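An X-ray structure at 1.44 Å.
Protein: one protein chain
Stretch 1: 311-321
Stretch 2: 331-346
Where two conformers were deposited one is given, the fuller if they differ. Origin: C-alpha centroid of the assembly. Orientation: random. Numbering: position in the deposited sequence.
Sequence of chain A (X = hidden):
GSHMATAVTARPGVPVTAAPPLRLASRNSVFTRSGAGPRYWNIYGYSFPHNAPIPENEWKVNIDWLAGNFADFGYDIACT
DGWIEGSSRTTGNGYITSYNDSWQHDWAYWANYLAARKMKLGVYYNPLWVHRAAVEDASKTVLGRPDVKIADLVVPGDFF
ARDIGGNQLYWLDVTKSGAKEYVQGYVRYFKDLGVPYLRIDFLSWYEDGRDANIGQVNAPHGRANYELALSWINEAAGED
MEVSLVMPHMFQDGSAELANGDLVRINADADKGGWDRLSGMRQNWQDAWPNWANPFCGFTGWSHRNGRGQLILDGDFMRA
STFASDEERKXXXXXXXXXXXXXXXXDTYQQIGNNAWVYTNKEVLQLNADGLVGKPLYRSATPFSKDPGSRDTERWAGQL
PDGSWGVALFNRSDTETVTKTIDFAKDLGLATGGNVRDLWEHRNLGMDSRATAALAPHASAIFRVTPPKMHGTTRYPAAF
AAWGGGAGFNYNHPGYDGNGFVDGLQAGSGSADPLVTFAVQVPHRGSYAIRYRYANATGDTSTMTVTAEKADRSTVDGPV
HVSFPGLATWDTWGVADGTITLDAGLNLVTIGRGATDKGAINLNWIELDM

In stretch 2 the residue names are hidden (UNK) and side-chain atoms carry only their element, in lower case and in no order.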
# COMPACT_ATOMS: atom_id res chain seq x y z
N LEU A 311 -1.63 -3.45 3.83
CA LEU A 311 -0.73 -3.13 2.74
C LEU A 311 -1.09 -1.76 2.13
O LEU A 311 -2.27 -1.36 2.08
CB LEU A 311 -0.81 -4.18 1.65
CG LEU A 311 -0.02 -5.46 1.93
CD1 LEU A 311 -0.46 -6.55 0.98
CD2 LEU A 311 1.47 -5.20 1.82
N ILE A 312 -0.06 -1.07 1.67
CA ILE A 312 -0.24 0.04 0.73
C ILE A 312 -0.25 -0.51 -0.70
O ILE A 312 0.63 -1.26 -1.10
CB ILE A 312 0.86 1.10 0.93
CG1 ILE A 312 0.69 1.81 2.27
CG2 ILE A 312 0.83 2.14 -0.20
CD1 ILE A 312 1.89 2.55 2.77
N LEU A 313 -1.31 -0.20 -1.44
CA LEU A 313 -1.41 -0.64 -2.83
C LEU A 313 -0.67 0.30 -3.77
O LEU A 313 -0.80 1.51 -3.68
CB LEU A 313 -2.88 -0.78 -3.23
CG LEU A 313 -3.76 -1.60 -2.29
CD1 LEU A 313 -5.16 -1.75 -2.86
CD2 LEU A 313 -3.17 -2.97 -1.97
N ASP A 314 0.13 -0.29 -4.65
CA ASP A 314 1.05 0.42 -5.51
C ASP A 314 0.58 0.37 -6.94
O ASP A 314 0.60 -0.69 -7.55
CB ASP A 314 2.44 -0.22 -5.33
CG ASP A 314 3.53 0.36 -6.23
OD1 ASP A 314 3.32 1.34 -6.94
OD2 ASP A 314 4.65 -0.23 -6.20
N GLY A 315 0.15 1.52 -7.47
CA GLY A 315 -0.27 1.64 -8.86
C GLY A 315 0.82 1.98 -9.84
O GLY A 315 0.53 2.35 -10.97
N ASP A 316 2.08 1.83 -9.43
CA ASP A 316 3.25 1.97 -10.29
C ASP A 316 3.57 3.43 -10.58
O ASP A 316 3.51 4.25 -9.66
CB ASP A 316 3.20 1.07 -11.53
CG ASP A 316 4.58 0.68 -12.02
OD1 ASP A 316 5.43 0.34 -11.17
OD2 ASP A 316 4.78 0.64 -13.27
N PHE A 317 3.91 3.77 -11.83
CA PHE A 317 4.49 5.06 -12.14
C PHE A 317 3.54 5.92 -12.93
O PHE A 317 2.81 5.41 -13.79
CB PHE A 317 5.76 4.89 -12.97
CG PHE A 317 6.79 4.03 -12.30
CD1 PHE A 317 7.16 4.26 -10.98
CD2 PHE A 317 7.39 3.00 -12.98
CE1 PHE A 317 8.11 3.44 -10.35
CE2 PHE A 317 8.35 2.19 -12.36
CZ PHE A 317 8.69 2.40 -11.04
N MET A 318 3.51 7.20 -12.57
CA MET A 318 2.76 8.21 -13.30
C MET A 318 3.64 8.80 -14.41
O MET A 318 4.72 9.32 -14.15
CB MET A 318 2.26 9.31 -12.36
CG MET A 318 1.24 8.79 -11.39
SD MET A 318 0.52 10.06 -10.35
CE MET A 318 1.86 10.33 -9.20
N ARG A 319 3.13 8.70 -15.64
CA ARG A 319 3.84 9.17 -16.83
C ARG A 319 2.93 10.25 -17.48
O ARG A 319 2.12 9.98 -18.39
CB ARG A 319 4.17 8.03 -17.77
CG ARG A 319 5.02 6.91 -17.15
CD ARG A 319 5.61 5.98 -18.21
NE ARG A 319 6.56 6.73 -18.99
CZ ARG A 319 6.93 6.49 -20.24
NH1 ARG A 319 6.57 5.38 -20.89
NH2 ARG A 319 7.72 7.37 -20.83
N ALA A 320 2.95 11.44 -16.90
CA ALA A 320 1.92 12.45 -17.25
C ALA A 320 1.87 12.76 -18.73
O ALA A 320 0.79 12.91 -19.32
CB ALA A 320 2.12 13.72 -16.46
N SER A 321 3.04 12.88 -19.35
CA SER A 321 3.16 13.25 -20.77
C SER A 321 2.65 12.18 -21.72
O SER A 321 2.47 12.43 -22.92
CB SER A 321 4.61 13.53 -21.14
OG SER A 321 5.32 12.32 -21.29
N UNK A 331 -7.08 12.58 -13.81
CA UNK A 331 -7.60 11.26 -13.42
C UNK A 331 -6.54 10.28 -12.93
O UNK A 331 -6.75 9.60 -11.95
c UNK A 331 -8.44 10.69 -14.57
c UNK A 331 -8.84 9.24 -14.30
o UNK A 331 -9.61 11.52 -14.72
N UNK A 332 -5.43 10.23 -13.63
CA UNK A 332 -4.26 9.45 -13.20
C UNK A 332 -3.91 9.78 -11.75
O UNK A 332 -3.80 8.90 -10.89
c UNK A 332 -3.09 9.76 -14.16
c UNK A 332 -1.76 9.15 -13.76
c UNK A 332 -0.38 11.50 -13.79
s UNK A 332 -0.39 9.94 -14.61
N UNK A 333 -3.70 11.08 -11.49
CA UNK A 333 -3.26 11.50 -10.16
C UNK A 333 -4.36 11.22 -9.13
O UNK A 333 -4.10 10.68 -8.05
c UNK A 333 -2.45 13.56 -8.87
c UNK A 333 -2.94 12.98 -10.19
c UNK A 333 -0.47 13.76 -6.91
s UNK A 333 -0.84 12.86 -8.43
N UNK A 334 -5.61 11.51 -9.48
CA UNK A 334 -6.71 11.32 -8.55
C UNK A 334 -6.89 9.85 -8.14
O UNK A 334 -7.23 9.54 -6.98
n UNK A 334 -9.02 13.85 -10.05
c UNK A 334 -8.02 11.84 -9.15
c UNK A 334 -8.11 13.35 -9.20
o UNK A 334 -7.37 14.07 -8.52
N UNK A 335 -6.66 8.92 -9.06
CA UNK A 335 -6.77 7.51 -8.73
C UNK A 335 -5.69 7.09 -7.73
O UNK A 335 -5.97 6.38 -6.76
c UNK A 335 -6.54 4.36 -11.09
c UNK A 335 -6.76 5.13 -9.76
c UNK A 335 -8.08 4.69 -9.13
c UNK A 335 -6.67 6.64 -10.00
N UNK A 336 -4.46 7.51 -7.98
CA UNK A 336 -3.36 7.14 -7.07
C UNK A 336 -3.64 7.69 -5.67
O UNK A 336 -3.46 6.98 -4.66
c UNK A 336 -1.60 7.20 -8.98
s UNK A 336 -1.52 5.41 -9.14
c UNK A 336 -2.00 7.66 -7.58
c UNK A 336 -1.02 5.33 -10.86
N UNK A 337 -4.07 8.94 -5.61
CA UNK A 337 -4.35 9.55 -4.31
C UNK A 337 -5.55 8.87 -3.63
O UNK A 337 -5.51 8.55 -2.42
c UNK A 337 -4.56 11.08 -4.44
c UNK A 337 -3.28 11.73 -4.88
c UNK A 337 -5.10 11.68 -3.15
N UNK A 338 -6.62 8.64 -4.37
CA UNK A 338 -7.81 7.99 -3.80
C UNK A 338 -7.45 6.66 -3.15
O UNK A 338 -7.99 6.30 -2.09
c UNK A 338 -8.88 7.79 -4.86
N UNK A 339 -6.55 5.91 -3.78
CA UNK A 339 -6.24 4.58 -3.32
C UNK A 339 -5.14 4.53 -2.25
O UNK A 339 -4.84 3.45 -1.70
c UNK A 339 -5.84 3.72 -4.50
N UNK A 340 -4.57 5.68 -1.89
CA UNK A 340 -3.48 5.71 -0.92
C UNK A 340 -2.16 5.22 -1.44
O UNK A 340 -1.23 4.91 -0.69
N UNK A 341 -2.02 5.18 -2.76
CA UNK A 341 -0.83 4.65 -3.38
C UNK A 341 0.36 5.57 -3.20
O UNK A 341 0.21 6.77 -3.02
o UNK A 341 -0.01 4.04 -5.66
c UNK A 341 -1.10 4.53 -4.89
N UNK A 342 1.57 5.02 -3.35
CA UNK A 342 2.70 5.90 -3.67
C UNK A 342 2.38 6.84 -4.83
O UNK A 342 1.61 6.47 -5.75
c UNK A 342 3.06 3.69 -4.50
c UNK A 342 3.80 4.93 -4.11
c UNK A 342 1.95 3.61 -3.50
N UNK A 343 2.97 8.03 -4.78
CA UNK A 343 2.83 9.02 -5.84
C UNK A 343 4.19 9.08 -6.48
O UNK A 343 5.09 9.78 -6.00
c UNK A 343 -0.09 9.74 -5.23
c UNK A 343 1.09 10.30 -4.44
c UNK A 343 2.37 10.38 -5.28
c UNK A 343 0.76 11.66 -3.84
N UNK A 344 4.39 8.31 -7.55
CA UNK A 344 5.67 8.06 -8.17
C UNK A 344 5.70 8.70 -9.55
O UNK A 344 5.12 8.17 -10.52
c UNK A 344 5.91 6.57 -8.25
N UNK A 345 6.39 9.82 -9.64
CA UNK A 345 6.56 10.52 -10.91
C UNK A 345 7.64 9.81 -11.72
O UNK A 345 8.72 9.53 -11.19
c UNK A 345 6.04 12.76 -9.87
c UNK A 345 6.58 14.09 -9.37
c UNK A 345 7.25 12.69 -12.02
c UNK A 345 7.04 11.96 -10.69
N UNK A 346 7.34 9.49 -12.99
CA UNK A 346 8.34 8.96 -13.91
C UNK A 346 8.65 9.90 -15.08
O UNK A 346 9.58 9.62 -15.83
c UNK A 346 7.98 7.58 -14.43
O HOH W 1 -3.32 1.56 -0.24
O HOH W 2 2.25 6.62 -8.59
O HOH W 3 7.61 9.24 -18.39

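Position 331 has three side-chain atoms: one carbon carrying an oxygen and a second carbon. It lies out of reach of stretch 1. It is Thr-331.

Position 332 has an unbranched chain of two carbons, a sulfur and a carbon. The sulfur lies 3.5 Å from Met-318 CB. This is Met-332.

Position 333 has the same make-up. Its sulfur is 3.7 Å from Met-318 SD. It is Met-333.

Position 334 has two carbons, the second carrying one oxygen and one nitrogen, and touches nothing on stretch 1. The amide identifies Asn-334.

Position 335 has four carbons, forked at the second, and is out of reach. It is Leu-335.

Position 336 is again two carbons, sulfur, carbon, unbranched. The terminal carbon lies 3.4 Å from Gly-315 O, and the second carbon 3.8 Å from Met-318 SD. It is Met-336. A CB on Gly-315 would clash with Met-336 SD.

Position 337 has one carbon carrying two others and makes no contact. It is Val-337.

Position 338 has one carbon, out of reach. It is Ala-338.

Position 339 has one carbon. Its CA-to-CB bond points toward stretch 1 without close contact. It is Ala-339. Water 1 joins Ala-339 O to Leu-313 N.

Position 340 has no side-chain atoms. Its backbone O lies 3.5 Å from Ile-312 CG2. It is Gly-340; its positive phi, in a Schellman motif, favours glycine.

Position 341 has one carbon, then an oxygen. That oxygen accepts a nearly linear hydrogen bond from Gly-315 N at 3.1 Å. It is Ser-341; its OG also donates to the backbone O of position 342.

Position 342 has three carbons closing a ring onto the backbone N. The ring touches Ile-312 and the carboxylate of Asp-314. It is Pro-342; its CD is 3.8 Å from Ile-312 CG2.

Position 343 has four carbons, forked at the second. The CA-to-CB bond points away overall, though CB lies 4.0 Å from Met-318 CE. It is Leu-343.

Position 344 has one carbon, at the edge of the Phe-317 ring, 3.8 Å from Phe-317 CD1. It is Ala-344.

Position 345 has four carbons, forked at the first, with one arm two carbons long. Its CA-to-CB bond points away from stretch 1. It is Ile-345.

Position 346 has one carbon, 3.8 Å from Phe-317 CB. It is Ala-346.

The contact joins backbone pairing to apolar packing. Met-318 N donates to Ala-344 O at 2.8 Å, and Ala-346 N to Met-318 O at 2.9 Å, forming a single beta bridge. The CA-to-CB bond of Met-318 points toward stretch 2, and its side chain packs among Met-332, Met-333, Met-336 and Leu-343.

Stretch 2 (331-346) TMMNLMVAAGSPLAIA
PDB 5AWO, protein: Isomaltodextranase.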